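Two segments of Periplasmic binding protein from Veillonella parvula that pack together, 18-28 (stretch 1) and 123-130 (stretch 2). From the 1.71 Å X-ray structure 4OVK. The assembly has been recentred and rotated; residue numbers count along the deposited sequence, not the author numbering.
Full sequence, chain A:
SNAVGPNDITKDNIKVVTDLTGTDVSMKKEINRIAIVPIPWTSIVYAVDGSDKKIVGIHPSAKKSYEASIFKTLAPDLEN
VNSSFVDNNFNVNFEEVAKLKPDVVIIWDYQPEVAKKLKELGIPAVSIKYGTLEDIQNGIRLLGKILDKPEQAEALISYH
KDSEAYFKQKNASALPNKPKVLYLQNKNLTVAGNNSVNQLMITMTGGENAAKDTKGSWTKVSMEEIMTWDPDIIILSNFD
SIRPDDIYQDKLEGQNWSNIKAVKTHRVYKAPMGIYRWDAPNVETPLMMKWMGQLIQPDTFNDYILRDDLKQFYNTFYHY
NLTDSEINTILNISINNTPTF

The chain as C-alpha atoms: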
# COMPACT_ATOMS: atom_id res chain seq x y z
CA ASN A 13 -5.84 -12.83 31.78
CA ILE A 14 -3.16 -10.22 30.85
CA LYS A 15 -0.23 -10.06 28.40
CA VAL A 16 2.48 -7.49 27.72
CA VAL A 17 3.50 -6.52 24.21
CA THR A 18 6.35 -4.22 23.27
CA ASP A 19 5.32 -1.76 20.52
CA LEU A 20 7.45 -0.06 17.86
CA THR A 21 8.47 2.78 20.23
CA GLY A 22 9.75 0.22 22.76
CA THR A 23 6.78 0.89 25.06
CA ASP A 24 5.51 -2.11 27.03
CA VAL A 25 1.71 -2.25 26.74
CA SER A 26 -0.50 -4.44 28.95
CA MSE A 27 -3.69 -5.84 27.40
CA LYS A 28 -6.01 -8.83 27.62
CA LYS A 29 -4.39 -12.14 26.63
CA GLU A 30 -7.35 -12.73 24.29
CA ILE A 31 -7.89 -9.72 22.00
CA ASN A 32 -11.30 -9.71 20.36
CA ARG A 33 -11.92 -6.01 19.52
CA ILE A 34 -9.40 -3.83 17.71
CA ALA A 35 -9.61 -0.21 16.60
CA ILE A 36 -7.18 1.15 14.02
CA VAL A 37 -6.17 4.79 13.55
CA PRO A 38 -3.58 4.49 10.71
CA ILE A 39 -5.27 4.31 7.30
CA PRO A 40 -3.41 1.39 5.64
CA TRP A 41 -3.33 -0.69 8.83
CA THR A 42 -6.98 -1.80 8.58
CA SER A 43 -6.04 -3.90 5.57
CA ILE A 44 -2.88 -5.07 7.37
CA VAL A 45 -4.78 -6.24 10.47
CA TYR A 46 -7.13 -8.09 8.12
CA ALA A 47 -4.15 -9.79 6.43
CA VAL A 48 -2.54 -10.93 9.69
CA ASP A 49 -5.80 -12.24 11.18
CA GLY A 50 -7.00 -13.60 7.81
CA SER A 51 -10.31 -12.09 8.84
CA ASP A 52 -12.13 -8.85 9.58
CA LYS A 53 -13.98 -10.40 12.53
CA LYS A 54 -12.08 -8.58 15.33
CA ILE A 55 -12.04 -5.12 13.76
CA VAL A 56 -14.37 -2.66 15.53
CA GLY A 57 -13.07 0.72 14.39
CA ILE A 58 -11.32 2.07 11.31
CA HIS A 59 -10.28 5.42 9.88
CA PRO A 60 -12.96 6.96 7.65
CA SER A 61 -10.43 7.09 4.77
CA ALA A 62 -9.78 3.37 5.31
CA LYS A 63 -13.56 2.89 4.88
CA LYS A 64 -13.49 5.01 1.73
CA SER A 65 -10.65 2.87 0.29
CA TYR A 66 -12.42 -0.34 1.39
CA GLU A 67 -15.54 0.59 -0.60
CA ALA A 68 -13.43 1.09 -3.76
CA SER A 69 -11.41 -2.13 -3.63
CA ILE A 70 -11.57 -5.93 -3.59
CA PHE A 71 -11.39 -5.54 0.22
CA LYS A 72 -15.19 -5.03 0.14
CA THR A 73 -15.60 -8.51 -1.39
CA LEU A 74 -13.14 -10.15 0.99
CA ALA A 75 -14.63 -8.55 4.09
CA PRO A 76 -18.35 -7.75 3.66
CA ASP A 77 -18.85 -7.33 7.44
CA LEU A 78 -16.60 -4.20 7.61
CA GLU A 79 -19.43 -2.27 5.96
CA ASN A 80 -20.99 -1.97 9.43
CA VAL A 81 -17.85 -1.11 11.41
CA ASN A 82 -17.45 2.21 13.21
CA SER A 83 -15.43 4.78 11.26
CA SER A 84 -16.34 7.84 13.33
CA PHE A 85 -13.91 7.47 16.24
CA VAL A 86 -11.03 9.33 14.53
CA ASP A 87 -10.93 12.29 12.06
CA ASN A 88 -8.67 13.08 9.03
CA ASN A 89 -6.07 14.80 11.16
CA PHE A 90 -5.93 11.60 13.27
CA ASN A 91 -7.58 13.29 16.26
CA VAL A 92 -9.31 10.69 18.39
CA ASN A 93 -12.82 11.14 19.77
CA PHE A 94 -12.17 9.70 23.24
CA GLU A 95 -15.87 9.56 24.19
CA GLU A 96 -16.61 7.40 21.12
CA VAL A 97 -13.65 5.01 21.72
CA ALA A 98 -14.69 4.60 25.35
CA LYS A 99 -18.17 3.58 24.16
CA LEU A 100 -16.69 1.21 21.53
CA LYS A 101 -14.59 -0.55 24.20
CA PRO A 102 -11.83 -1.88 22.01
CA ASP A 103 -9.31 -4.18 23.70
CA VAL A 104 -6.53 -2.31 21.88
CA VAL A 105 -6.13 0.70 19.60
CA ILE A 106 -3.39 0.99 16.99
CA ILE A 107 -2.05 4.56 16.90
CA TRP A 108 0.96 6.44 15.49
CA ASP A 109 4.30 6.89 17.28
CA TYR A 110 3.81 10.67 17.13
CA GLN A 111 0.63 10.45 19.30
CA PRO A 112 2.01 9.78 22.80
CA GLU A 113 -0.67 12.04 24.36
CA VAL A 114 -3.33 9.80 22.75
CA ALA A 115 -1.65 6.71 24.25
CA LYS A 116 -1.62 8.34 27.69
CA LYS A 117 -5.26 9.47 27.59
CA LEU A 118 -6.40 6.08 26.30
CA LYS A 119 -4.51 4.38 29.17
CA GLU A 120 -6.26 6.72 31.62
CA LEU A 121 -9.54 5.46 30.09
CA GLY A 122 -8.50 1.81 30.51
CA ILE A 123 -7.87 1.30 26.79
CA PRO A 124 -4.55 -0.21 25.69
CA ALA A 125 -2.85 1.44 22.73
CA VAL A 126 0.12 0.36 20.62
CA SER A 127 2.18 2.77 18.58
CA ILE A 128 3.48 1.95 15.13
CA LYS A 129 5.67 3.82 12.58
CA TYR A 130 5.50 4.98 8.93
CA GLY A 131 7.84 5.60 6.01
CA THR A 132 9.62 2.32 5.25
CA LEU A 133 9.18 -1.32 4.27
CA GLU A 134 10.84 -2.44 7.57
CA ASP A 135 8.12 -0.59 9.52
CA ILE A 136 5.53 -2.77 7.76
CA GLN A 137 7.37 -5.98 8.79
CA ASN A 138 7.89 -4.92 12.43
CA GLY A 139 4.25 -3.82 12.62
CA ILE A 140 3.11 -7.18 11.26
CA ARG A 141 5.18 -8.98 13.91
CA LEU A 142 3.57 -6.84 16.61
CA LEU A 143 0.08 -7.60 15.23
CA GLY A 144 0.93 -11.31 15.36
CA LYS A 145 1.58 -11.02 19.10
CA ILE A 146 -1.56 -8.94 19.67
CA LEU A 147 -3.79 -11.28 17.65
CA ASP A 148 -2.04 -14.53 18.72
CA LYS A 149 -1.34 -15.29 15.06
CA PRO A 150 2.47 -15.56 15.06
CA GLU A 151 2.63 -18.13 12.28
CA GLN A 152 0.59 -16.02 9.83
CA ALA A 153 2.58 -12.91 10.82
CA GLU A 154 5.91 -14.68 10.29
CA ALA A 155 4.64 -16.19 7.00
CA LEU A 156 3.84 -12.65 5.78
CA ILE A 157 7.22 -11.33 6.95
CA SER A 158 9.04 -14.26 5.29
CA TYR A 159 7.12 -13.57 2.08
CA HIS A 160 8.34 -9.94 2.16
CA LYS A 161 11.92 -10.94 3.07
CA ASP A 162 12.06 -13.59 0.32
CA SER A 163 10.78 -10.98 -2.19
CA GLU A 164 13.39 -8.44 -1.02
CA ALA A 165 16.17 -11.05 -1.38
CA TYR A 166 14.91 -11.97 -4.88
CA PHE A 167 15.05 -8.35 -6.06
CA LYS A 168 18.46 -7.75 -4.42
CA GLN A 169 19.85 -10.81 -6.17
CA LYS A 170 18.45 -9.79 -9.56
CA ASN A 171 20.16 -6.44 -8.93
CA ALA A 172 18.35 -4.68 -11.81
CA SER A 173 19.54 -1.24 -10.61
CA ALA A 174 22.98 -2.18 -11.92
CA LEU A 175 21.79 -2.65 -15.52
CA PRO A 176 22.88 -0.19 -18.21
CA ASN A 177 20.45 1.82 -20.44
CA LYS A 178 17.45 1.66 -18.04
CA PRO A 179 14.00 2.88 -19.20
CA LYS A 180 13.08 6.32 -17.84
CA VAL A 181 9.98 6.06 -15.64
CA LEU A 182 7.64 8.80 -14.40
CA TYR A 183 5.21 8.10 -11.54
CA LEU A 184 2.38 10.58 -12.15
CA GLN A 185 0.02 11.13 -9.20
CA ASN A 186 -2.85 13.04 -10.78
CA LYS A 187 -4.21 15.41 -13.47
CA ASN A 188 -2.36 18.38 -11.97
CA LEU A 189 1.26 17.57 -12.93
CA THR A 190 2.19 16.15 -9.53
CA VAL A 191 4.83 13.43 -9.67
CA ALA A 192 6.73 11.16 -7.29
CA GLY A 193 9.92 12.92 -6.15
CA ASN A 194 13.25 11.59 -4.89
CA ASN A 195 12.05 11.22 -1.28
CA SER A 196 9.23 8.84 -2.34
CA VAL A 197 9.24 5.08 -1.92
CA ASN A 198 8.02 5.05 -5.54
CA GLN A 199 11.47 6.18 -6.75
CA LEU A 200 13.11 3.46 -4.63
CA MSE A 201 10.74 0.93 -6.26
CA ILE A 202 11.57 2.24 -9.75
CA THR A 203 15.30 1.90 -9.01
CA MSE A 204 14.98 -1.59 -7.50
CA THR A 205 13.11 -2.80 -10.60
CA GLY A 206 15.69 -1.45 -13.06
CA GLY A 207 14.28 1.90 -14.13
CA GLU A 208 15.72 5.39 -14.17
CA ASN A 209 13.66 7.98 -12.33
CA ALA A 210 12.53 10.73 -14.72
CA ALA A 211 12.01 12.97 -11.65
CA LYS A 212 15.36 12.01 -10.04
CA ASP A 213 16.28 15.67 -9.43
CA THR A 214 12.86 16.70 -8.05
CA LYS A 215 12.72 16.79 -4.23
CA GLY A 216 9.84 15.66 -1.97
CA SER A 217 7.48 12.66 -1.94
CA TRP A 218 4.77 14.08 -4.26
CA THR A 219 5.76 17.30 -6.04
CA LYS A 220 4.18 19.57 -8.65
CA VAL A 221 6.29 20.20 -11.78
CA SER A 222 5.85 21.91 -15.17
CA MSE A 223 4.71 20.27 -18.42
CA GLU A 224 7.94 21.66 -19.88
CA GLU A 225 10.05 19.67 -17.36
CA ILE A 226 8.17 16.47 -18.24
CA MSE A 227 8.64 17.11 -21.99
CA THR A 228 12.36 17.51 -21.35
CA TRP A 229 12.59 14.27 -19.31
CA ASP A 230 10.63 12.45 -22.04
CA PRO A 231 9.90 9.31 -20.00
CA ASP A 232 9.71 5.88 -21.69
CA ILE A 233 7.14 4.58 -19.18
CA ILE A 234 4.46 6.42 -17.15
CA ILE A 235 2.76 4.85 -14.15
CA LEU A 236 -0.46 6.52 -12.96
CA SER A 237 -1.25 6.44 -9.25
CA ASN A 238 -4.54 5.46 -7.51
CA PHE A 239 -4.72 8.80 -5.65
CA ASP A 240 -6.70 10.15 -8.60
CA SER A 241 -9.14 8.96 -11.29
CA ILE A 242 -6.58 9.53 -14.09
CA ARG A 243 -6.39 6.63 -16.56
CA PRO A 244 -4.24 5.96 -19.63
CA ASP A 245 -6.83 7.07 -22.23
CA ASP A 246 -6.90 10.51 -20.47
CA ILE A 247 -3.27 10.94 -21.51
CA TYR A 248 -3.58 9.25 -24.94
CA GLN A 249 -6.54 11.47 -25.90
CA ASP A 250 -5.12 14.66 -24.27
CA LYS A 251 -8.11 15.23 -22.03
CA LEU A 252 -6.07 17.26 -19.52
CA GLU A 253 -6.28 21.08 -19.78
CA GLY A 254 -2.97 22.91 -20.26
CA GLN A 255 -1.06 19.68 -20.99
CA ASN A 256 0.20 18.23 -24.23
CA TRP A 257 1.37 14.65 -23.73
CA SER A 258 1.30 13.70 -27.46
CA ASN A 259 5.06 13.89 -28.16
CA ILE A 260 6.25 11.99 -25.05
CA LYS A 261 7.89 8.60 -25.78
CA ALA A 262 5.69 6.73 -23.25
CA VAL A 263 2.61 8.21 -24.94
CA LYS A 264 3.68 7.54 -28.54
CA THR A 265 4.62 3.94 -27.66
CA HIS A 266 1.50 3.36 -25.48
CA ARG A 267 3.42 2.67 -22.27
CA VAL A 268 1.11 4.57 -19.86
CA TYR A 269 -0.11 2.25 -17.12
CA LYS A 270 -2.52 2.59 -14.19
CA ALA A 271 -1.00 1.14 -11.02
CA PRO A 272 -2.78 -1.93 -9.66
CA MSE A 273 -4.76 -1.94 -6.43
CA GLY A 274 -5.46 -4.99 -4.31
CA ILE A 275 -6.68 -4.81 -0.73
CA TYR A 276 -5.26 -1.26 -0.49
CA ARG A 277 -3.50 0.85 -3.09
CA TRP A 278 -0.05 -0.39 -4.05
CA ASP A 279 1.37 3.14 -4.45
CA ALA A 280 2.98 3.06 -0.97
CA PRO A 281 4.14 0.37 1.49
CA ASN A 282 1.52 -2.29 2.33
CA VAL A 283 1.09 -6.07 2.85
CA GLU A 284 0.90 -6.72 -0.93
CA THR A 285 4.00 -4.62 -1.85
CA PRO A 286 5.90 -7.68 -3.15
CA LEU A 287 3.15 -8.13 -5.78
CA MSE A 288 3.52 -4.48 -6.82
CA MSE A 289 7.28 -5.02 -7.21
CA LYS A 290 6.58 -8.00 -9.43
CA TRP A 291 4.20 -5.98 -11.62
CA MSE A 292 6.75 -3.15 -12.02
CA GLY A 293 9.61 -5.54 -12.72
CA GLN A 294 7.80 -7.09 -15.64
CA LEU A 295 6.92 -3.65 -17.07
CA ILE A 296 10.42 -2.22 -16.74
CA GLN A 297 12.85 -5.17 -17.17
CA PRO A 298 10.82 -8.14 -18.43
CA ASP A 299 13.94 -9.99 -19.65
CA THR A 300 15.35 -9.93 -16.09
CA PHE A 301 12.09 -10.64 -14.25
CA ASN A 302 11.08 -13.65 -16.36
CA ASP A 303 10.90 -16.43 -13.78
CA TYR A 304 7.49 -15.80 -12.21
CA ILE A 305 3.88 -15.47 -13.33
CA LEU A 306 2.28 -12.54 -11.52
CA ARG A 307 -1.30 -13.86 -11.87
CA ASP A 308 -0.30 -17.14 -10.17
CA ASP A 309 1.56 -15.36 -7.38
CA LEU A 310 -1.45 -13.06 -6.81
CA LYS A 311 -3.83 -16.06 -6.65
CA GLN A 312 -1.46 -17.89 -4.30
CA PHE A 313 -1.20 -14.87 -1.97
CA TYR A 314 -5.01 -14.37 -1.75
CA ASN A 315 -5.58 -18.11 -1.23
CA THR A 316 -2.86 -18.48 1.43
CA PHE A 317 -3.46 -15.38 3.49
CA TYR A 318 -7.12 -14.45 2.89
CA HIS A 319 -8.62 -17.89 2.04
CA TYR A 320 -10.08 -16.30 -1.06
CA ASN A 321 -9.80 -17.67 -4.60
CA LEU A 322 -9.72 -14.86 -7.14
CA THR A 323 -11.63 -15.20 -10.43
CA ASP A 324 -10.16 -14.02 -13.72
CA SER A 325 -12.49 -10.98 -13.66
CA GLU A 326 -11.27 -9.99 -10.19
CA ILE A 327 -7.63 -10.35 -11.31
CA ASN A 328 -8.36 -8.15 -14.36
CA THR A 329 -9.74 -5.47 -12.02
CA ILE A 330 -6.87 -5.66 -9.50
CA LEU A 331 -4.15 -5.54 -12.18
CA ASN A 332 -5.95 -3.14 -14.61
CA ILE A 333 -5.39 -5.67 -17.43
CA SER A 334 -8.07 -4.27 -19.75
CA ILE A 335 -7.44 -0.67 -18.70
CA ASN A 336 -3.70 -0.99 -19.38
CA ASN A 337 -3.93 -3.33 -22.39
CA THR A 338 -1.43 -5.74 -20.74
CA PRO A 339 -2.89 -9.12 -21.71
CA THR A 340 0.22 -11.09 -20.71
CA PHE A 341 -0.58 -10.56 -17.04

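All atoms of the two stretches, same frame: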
# COMPACT_ATOMS: atom_id res chain seq x y z
N THR A 18 5.49 -5.37 23.48
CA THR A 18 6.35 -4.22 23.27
C THR A 18 6.05 -3.65 21.88
O THR A 18 6.15 -4.38 20.90
CB THR A 18 7.83 -4.63 23.35
OG1 THR A 18 8.08 -5.28 24.61
CG2 THR A 18 8.74 -3.42 23.19
N ASP A 19 5.66 -2.38 21.81
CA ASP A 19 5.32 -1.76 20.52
C ASP A 19 6.55 -1.18 19.83
O ASP A 19 7.68 -1.39 20.29
CB ASP A 19 4.15 -0.75 20.64
CG ASP A 19 4.54 0.56 21.31
OD1 ASP A 19 5.75 0.83 21.45
OD2 ASP A 19 3.60 1.33 21.67
N LEU A 20 6.34 -0.47 18.73
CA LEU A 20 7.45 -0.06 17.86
C LEU A 20 8.25 1.12 18.44
O LEU A 20 9.32 1.45 17.91
CB LEU A 20 6.96 0.23 16.43
CG LEU A 20 6.92 -0.99 15.50
CD1 LEU A 20 6.28 -2.20 16.13
CD2 LEU A 20 6.24 -0.65 14.19
N THR A 21 7.74 1.74 19.51
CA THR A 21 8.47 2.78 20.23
C THR A 21 9.24 2.19 21.43
O THR A 21 9.92 2.91 22.15
CB THR A 21 7.51 3.86 20.76
OG1 THR A 21 6.61 3.30 21.73
CG2 THR A 21 6.71 4.45 19.61
N GLY A 22 9.13 0.88 21.62
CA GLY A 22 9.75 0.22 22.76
C GLY A 22 8.94 0.35 24.04
O GLY A 22 9.45 0.08 25.13
N THR A 23 7.68 0.76 23.91
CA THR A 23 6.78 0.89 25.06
C THR A 23 6.12 -0.45 25.35
O THR A 23 5.55 -1.08 24.44
CB THR A 23 5.69 1.95 24.79
OG1 THR A 23 6.30 3.21 24.52
CG2 THR A 23 4.74 2.08 25.98
N ASP A 24 6.18 -0.88 26.60
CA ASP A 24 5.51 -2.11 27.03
C ASP A 24 4.04 -1.80 27.32
O ASP A 24 3.75 -0.93 28.13
CB ASP A 24 6.18 -2.71 28.27
CG ASP A 24 7.50 -3.39 27.96
OD1 ASP A 24 7.79 -3.67 26.78
OD2 ASP A 24 8.26 -3.66 28.92
N VAL A 25 3.14 -2.50 26.64
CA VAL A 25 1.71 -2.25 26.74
C VAL A 25 1.00 -3.50 27.26
O VAL A 25 1.08 -4.56 26.63
CB VAL A 25 1.09 -1.92 25.35
CG1 VAL A 25 -0.39 -1.62 25.50
CG2 VAL A 25 1.83 -0.76 24.69
N SER A 26 0.32 -3.37 28.40
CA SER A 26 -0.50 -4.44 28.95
C SER A 26 -1.87 -4.46 28.29
O SER A 26 -2.44 -3.41 28.04
CB SER A 26 -0.69 -4.26 30.45
OG SER A 26 0.54 -4.41 31.11
N MSE A 27 -2.39 -5.66 28.04
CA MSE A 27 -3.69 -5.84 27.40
C MSE A 27 -4.19 -7.22 27.73
O MSE A 27 -3.45 -8.05 28.27
CB MSE A 27 -3.58 -5.61 25.89
CG MSE A 27 -2.71 -6.67 25.20
SE MSE A 27 -2.44 -6.26 23.30
CE MSE A 27 -1.34 -4.66 23.56
N LYS A 28 -5.45 -7.50 27.41
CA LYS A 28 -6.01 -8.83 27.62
C LYS A 28 -5.23 -9.85 26.79
O LYS A 28 -4.77 -9.55 25.68
CB LYS A 28 -7.49 -8.87 27.25
CG LYS A 28 -8.36 -8.05 28.19
CD LYS A 28 -9.80 -7.97 27.73
CE LYS A 28 -10.64 -7.34 28.83
NZ LYS A 28 -11.87 -6.67 28.34
N ILE A 123 -7.93 1.84 28.14
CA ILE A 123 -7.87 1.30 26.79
C ILE A 123 -6.42 1.19 26.32
O ILE A 123 -5.76 2.22 26.09
CB ILE A 123 -8.66 2.17 25.80
CG1 ILE A 123 -10.12 2.33 26.26
CG2 ILE A 123 -8.60 1.57 24.39
CD1 ILE A 123 -10.86 3.41 25.50
N PRO A 124 -5.92 -0.04 26.18
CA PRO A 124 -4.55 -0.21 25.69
C PRO A 124 -4.38 0.35 24.29
O PRO A 124 -5.30 0.28 23.47
CB PRO A 124 -4.36 -1.73 25.70
CG PRO A 124 -5.31 -2.21 26.75
CD PRO A 124 -6.52 -1.33 26.59
N ALA A 125 -3.20 0.89 24.03
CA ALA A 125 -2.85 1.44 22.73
C ALA A 125 -1.42 1.07 22.37
O ALA A 125 -0.53 1.13 23.23
CB ALA A 125 -3.02 2.94 22.74
N VAL A 126 -1.21 0.70 21.11
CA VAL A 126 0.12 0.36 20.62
C VAL A 126 0.47 1.30 19.50
O VAL A 126 -0.36 1.58 18.62
CB VAL A 126 0.26 -1.11 20.17
CG1 VAL A 126 0.12 -2.06 21.37
CG2 VAL A 126 -0.73 -1.49 19.10
N SER A 127 1.71 1.78 19.54
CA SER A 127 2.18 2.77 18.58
C SER A 127 2.98 2.07 17.50
O SER A 127 3.83 1.24 17.79
CB SER A 127 3.02 3.83 19.28
OG SER A 127 2.24 4.56 20.23
N ILE A 128 2.68 2.41 16.25
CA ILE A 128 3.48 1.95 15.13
C ILE A 128 4.13 3.13 14.39
O ILE A 128 3.93 4.29 14.76
CB ILE A 128 2.64 1.11 14.16
CG1 ILE A 128 1.47 1.92 13.59
CG2 ILE A 128 2.12 -0.16 14.84
CD1 ILE A 128 0.93 1.29 12.34
N LYS A 129 4.92 2.82 13.36
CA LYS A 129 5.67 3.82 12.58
C LYS A 129 5.33 3.79 11.09
O LYS A 129 4.76 2.81 10.60
CB LYS A 129 7.16 3.56 12.70
CG LYS A 129 7.73 3.65 14.11
CD LYS A 129 9.24 3.83 14.03
CE LYS A 129 9.92 3.48 15.34
NZ LYS A 129 9.39 4.28 16.48
N TYR A 130 5.74 4.84 10.38
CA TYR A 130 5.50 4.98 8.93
C TYR A 130 6.74 5.44 8.20
O TYR A 130 7.60 6.12 8.78
CB TYR A 130 4.39 5.99 8.67
O HOH W 1 2.89 3.65 22.66

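The polar centre of this contact is the carboxylate of Asp19. Its OD2 accepts a hydrogen bond from Ser127 N at 2.9 Å, and the N-H...acceptor angle of 165° is close to linear, so a side chain from the turn satisfies a backbone amide of strand 125-128. A water reinforces the pairing: its O donates to Asp19 OD2 at 2.6 Å and hydrogen-bonds Ser127 OG at 2.7 Å. The other carboxylate oxygen serves its own stretch. Asp19 OD1 accepts from Thr21 OG1 at 2.6 Å, from Thr21 N at 2.9 Å and from Thr23 N at 3.1 Å, which ties the carboxylate to the type I turn from Asp19 to Gly22 and to Thr23 just after it. Gly22, at phi 81°, occupies a region that favours glycine.

One residue further along, the backbones meet directly. Leu20 N donates to Ser127 O at 3.2 Å with an angle of 153°. Ser127 is therefore engaged through both its amide and its carbonyl, the first by a side chain and the second by main chain. A weak hydrogen bond follows, from Lys129 NZ to Leu20 O at 3.2 Å; the CA-to-CB bond of Lys129 points sideways, but the end of the side chain comes nearer to the turn.

Apolar packing extends from these bonds in two directions. Near the turn, Leu20 CD2 lies 4.0 Å from Ile128 CB, while Thr21 CG2 approaches Ser127 CB at 3.8 Å. Along strand 24-28, Val25 and Met27 point toward the other stretch, whereas the intervening Ser26 points away, the alternation expected of a strand. Val25 CG1 is 4.0 Å from Pro124 CB, and Val25 CG2 is 4.0 Å from Val126 CG1. Selenomethionine Met27 spans the same two residues, with CB 3.9 Å from Pro124 CG and CE 3.7 Å from Val126 CG1.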